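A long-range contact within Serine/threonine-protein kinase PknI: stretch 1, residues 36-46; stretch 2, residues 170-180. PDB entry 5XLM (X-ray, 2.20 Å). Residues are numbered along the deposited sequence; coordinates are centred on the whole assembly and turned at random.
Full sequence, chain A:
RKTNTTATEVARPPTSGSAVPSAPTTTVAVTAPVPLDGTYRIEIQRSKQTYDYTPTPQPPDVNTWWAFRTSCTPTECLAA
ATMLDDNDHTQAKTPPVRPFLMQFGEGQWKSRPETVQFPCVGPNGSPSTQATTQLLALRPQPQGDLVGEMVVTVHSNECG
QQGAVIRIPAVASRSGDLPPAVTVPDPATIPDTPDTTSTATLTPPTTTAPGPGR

Stretch 1 36-46: LDGTYRIEIQR
Stretch 2, residues 170-180: AVASRSGDLPP

The contact is an antiparallel pairing of two β-strands, extended at one end by a turn whose backbone hydrogen-bonds to Thr-39, with the Arg-174 side chain reaching Asp-37. Strand 38-44 and strand 170-174 run at 156° between their N-to-C directions, their axes approach to 4.5 Å, and the two stretches together bury 829 Å².

The register follows from alternating CA separations. Arg-41 faces Ser-173 at 5.4 Å CA to CA and Glu-43 faces Val-171 at 5.2 Å, the wide spacing of hydrogen-bonded pairs; Tyr-40 with Arg-174 (4.3 Å), Ile-42 with Ala-172 (4.4 Å) and Ile-44 with Ala-170 (4.7 Å) are the narrow, non-hydrogen-bonded pairs. Each wide pair closes a reciprocal ring: Arg-41 N to Ser-173 O is 2.8 Å (178° at the hydrogen) and Ser-173 N to Arg-41 O 3.0 Å, while Glu-43 N lies 2.8 Å from Val-171 O and Val-171 N 3.1 Å from Glu-43 O. Between these rings the CA hydrogens point at carbonyls, as in Ala-172 CA to Arg-41 O at 3.2 Å and Ile-42 CA to Val-171 O at 3.4 Å. Phi/psi values are extended, for example -109/125 at Ile-42 and -128/127 at Ala-172.

One face carries Tyr-40, Ile-42, Ile-44, Ala-170, Ala-172 and Arg-174. Ile-42 (chi1 m, chi2 t) places CG1 4.2 Å from Ala-172 CB, and Ile-44 (m, m) brings CD1 to 3.9 Å from Ala-170 CB. Tyr-40, with chi1 -80° and chi2 79°, lays its ring beneath the Arg-174 side chain: Arg-174 CB is 3.9 Å from the centroid of the Tyr-40 ring and 23° off its normal, a CH-pi contact over the face. The other face bears Arg-41, Glu-43, Val-171 and Ser-173. There Arg-41 (t, t, t, chi4 -94°) gives a weak hydrogen bond from NH1 to Ser-173 OG at 3.3 Å, with an angle of only 125°; Ser-173 is p. Glu-43 (t, t, chi3 45°) accepts from Gln-45, two residues on, Gln-45 NE2 to Glu-43 OE1 being 2.9 Å, and Gln-45 NE2 also lies 3.6 Å from Val-171 CG2.

At the strand end, Ser-175 N donates to Thr-39 O at 2.6 Å and 173°. Past it the chain continues through Gly-176, at phi/psi 69/-165 (a positive phi that by itself favours glycine), and Thr-39 N donates to Gly-176 O at 3.3 Å and, weakly, to Asp-177 O at 3.3 Å. Thr-39, chi1 m, points toward the second stretch and donates from OG1 to Asp-177 O at 2.8 Å. Arg-174, extended through chi3 (t, t, t) with chi4 at -87°, donates from NE to Asp-37 O at 2.8 Å and 169°; its NH2 forms a salt bridge with Asp-177 OD1 at 2.9 Å. Gly-38 (128/-173) fits closely here: an ideal CB would sit 2.6 Å from Arg-174 NE and 2.7 Å from Gly-176 O, and those backbone angles by themselves call for glycine.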

# COMPACT_ATOMS: atom_id res chain seq x y z
N LEU A 36 -9.49 2.60 7.31
CA LEU A 36 -8.65 3.46 6.49
C LEU A 36 -9.57 4.32 5.62
O LEU A 36 -10.05 3.87 4.58
CB LEU A 36 -7.68 2.64 5.64
CG LEU A 36 -6.67 1.77 6.39
CD1 LEU A 36 -5.77 1.02 5.43
CD2 LEU A 36 -5.85 2.62 7.36
N ASP A 37 -9.82 5.55 6.06
CA ASP A 37 -10.66 6.48 5.32
C ASP A 37 -10.01 7.86 5.35
O ASP A 37 -9.72 8.39 6.43
CB ASP A 37 -12.08 6.55 5.90
CG ASP A 37 -13.01 5.52 5.29
OD1 ASP A 37 -13.19 4.44 5.90
OD2 ASP A 37 -13.54 5.78 4.19
N GLY A 38 -9.79 8.43 4.17
CA GLY A 38 -9.19 9.73 4.02
C GLY A 38 -8.03 9.68 3.05
O GLY A 38 -7.77 8.66 2.40
N THR A 39 -7.32 10.80 2.95
CA THR A 39 -6.14 10.87 2.11
C THR A 39 -4.93 10.34 2.87
O THR A 39 -4.66 10.77 3.99
CB THR A 39 -5.88 12.31 1.66
OG1 THR A 39 -7.00 12.79 0.91
CG2 THR A 39 -4.63 12.38 0.79
N TYR A 40 -4.22 9.40 2.26
CA TYR A 40 -3.07 8.76 2.87
C TYR A 40 -1.84 8.93 1.99
O TYR A 40 -1.92 8.83 0.76
CB TYR A 40 -3.32 7.27 3.13
CG TYR A 40 -4.14 6.99 4.36
CD1 TYR A 40 -5.52 7.14 4.36
CD2 TYR A 40 -3.53 6.57 5.54
CE1 TYR A 40 -6.27 6.89 5.49
CE2 TYR A 40 -4.27 6.32 6.68
CZ TYR A 40 -5.64 6.48 6.65
OH TYR A 40 -6.38 6.22 7.78
N ARG A 41 -0.71 9.20 2.64
CA ARG A 41 0.58 9.32 1.97
C ARG A 41 1.40 8.07 2.27
O ARG A 41 1.65 7.76 3.44
CB ARG A 41 1.31 10.58 2.43
CG ARG A 41 2.81 10.57 2.20
CD ARG A 41 3.44 11.87 2.68
NE ARG A 41 4.89 11.77 2.79
CZ ARG A 41 5.52 11.45 3.92
NH1 ARG A 41 4.83 11.21 5.02
NH2 ARG A 41 6.85 11.39 3.94
N ILE A 42 1.81 7.37 1.22
CA ILE A 42 2.56 6.12 1.35
C ILE A 42 3.99 6.38 0.90
O ILE A 42 4.22 6.85 -0.22
CB ILE A 42 1.93 4.99 0.54
CG1 ILE A 42 0.50 4.72 1.03
CG2 ILE A 42 2.77 3.72 0.64
CD1 ILE A 42 -0.18 3.56 0.34
N GLU A 43 4.95 6.09 1.77
CA GLU A 43 6.37 6.23 1.47
C GLU A 43 6.97 4.84 1.33
O GLU A 43 7.02 4.08 2.30
CB GLU A 43 7.09 7.04 2.54
CG GLU A 43 8.55 7.30 2.22
CD GLU A 43 9.26 8.10 3.30
OE1 GLU A 43 9.08 7.78 4.50
OE2 GLU A 43 9.98 9.06 2.96
N ILE A 44 7.41 4.51 0.12
CA ILE A 44 8.14 3.27 -0.14
C ILE A 44 9.63 3.60 0.01
O ILE A 44 10.22 4.22 -0.87
CB ILE A 44 7.82 2.70 -1.52
CG1 ILE A 44 6.32 2.47 -1.66
CG2 ILE A 44 8.58 1.41 -1.76
CD1 ILE A 44 5.77 1.46 -0.67
N GLN A 45 10.22 3.18 1.13
CA GLN A 45 11.57 3.60 1.49
C GLN A 45 12.59 2.65 0.85
O GLN A 45 13.16 1.76 1.48
CB GLN A 45 11.72 3.65 3.00
CG GLN A 45 10.71 4.57 3.66
CD GLN A 45 10.76 4.50 5.17
OE1 GLN A 45 11.20 3.50 5.75
NE2 GLN A 45 10.32 5.57 5.83
N ARG A 46 12.82 2.88 -0.45
CA ARG A 46 13.74 2.05 -1.22
C ARG A 46 15.20 2.23 -0.82
O ARG A 46 16.04 1.44 -1.25
CB ARG A 46 13.57 2.34 -2.72
CG ARG A 46 12.51 1.49 -3.39
CD ARG A 46 12.29 1.89 -4.85
NE ARG A 46 11.39 0.97 -5.53
CZ ARG A 46 10.06 1.10 -5.58
NH1 ARG A 46 9.32 0.21 -6.22
NH2 ARG A 46 9.48 2.13 -4.97
N ALA A 170 7.97 0.48 4.49
CA ALA A 170 6.92 1.38 4.03
C ALA A 170 6.26 2.05 5.21
O ALA A 170 6.09 1.44 6.28
CB ALA A 170 5.88 0.63 3.19
N VAL A 171 5.87 3.31 5.02
CA VAL A 171 5.15 4.09 6.03
C VAL A 171 3.94 4.72 5.36
O VAL A 171 4.03 5.22 4.23
CB VAL A 171 6.05 5.17 6.67
CG1 VAL A 171 5.26 6.01 7.66
CG2 VAL A 171 7.25 4.53 7.35
N ALA A 172 2.81 4.71 6.06
CA ALA A 172 1.58 5.33 5.58
C ALA A 172 1.04 6.24 6.67
O ALA A 172 0.86 5.81 7.81
CB ALA A 172 0.54 4.27 5.19
N SER A 173 0.79 7.50 6.31
CA SER A 173 0.30 8.49 7.25
C SER A 173 -0.89 9.21 6.65
O SER A 173 -0.89 9.55 5.46
CB SER A 173 1.40 9.48 7.64
OG SER A 173 2.20 9.82 6.52
N ARG A 174 -1.91 9.44 7.47
CA ARG A 174 -3.15 10.05 7.00
C ARG A 174 -2.99 11.57 6.91
O ARG A 174 -2.47 12.20 7.84
CB ARG A 174 -4.31 9.69 7.92
CG ARG A 174 -5.67 10.16 7.43
CD ARG A 174 -6.77 9.74 8.39
NE ARG A 174 -8.09 10.09 7.89
CZ ARG A 174 -8.69 11.26 8.08
NH1 ARG A 174 -8.07 12.21 8.77
NH2 ARG A 174 -9.90 11.48 7.59
N SER A 175 -3.43 12.14 5.80
CA SER A 175 -3.33 13.58 5.54
C SER A 175 -4.74 14.13 5.36
O SER A 175 -5.19 14.39 4.24
CB SER A 175 -2.45 13.86 4.31
OG SER A 175 -1.20 13.20 4.42
N GLY A 176 -5.45 14.29 6.48
CA GLY A 176 -6.79 14.84 6.42
C GLY A 176 -7.79 13.88 5.78
O GLY A 176 -7.54 12.69 5.59
N ASP A 177 -8.94 14.45 5.43
CA ASP A 177 -10.06 13.68 4.91
C ASP A 177 -9.86 13.38 3.42
O ASP A 177 -8.85 13.74 2.81
CB ASP A 177 -11.37 14.42 5.14
CG ASP A 177 -11.54 14.87 6.58
OD1 ASP A 177 -10.96 14.23 7.48
OD2 ASP A 177 -12.26 15.86 6.81
N LEU A 178 -10.85 12.70 2.84
CA LEU A 178 -10.80 12.37 1.42
C LEU A 178 -10.87 13.64 0.58
O LEU A 178 -11.35 14.68 1.03
CB LEU A 178 -11.96 11.45 1.06
CG LEU A 178 -11.92 10.00 1.56
CD1 LEU A 178 -13.27 9.34 1.36
CD2 LEU A 178 -10.83 9.23 0.82
N PRO A 179 -10.38 13.57 -0.66
CA PRO A 179 -10.63 14.66 -1.61
C PRO A 179 -12.06 14.59 -2.11
O PRO A 179 -12.44 13.64 -2.82
CB PRO A 179 -9.63 14.38 -2.75
CG PRO A 179 -8.69 13.34 -2.22
CD PRO A 179 -9.47 12.56 -1.21
N PRO A 180 -12.90 15.58 -1.77
CA PRO A 180 -14.32 15.51 -2.15
C PRO A 180 -14.56 15.45 -3.65
O PRO A 180 -15.69 15.20 -4.07
CB PRO A 180 -14.90 16.80 -1.55
CG PRO A 180 -13.94 17.19 -0.47
CD PRO A 180 -12.59 16.78 -0.97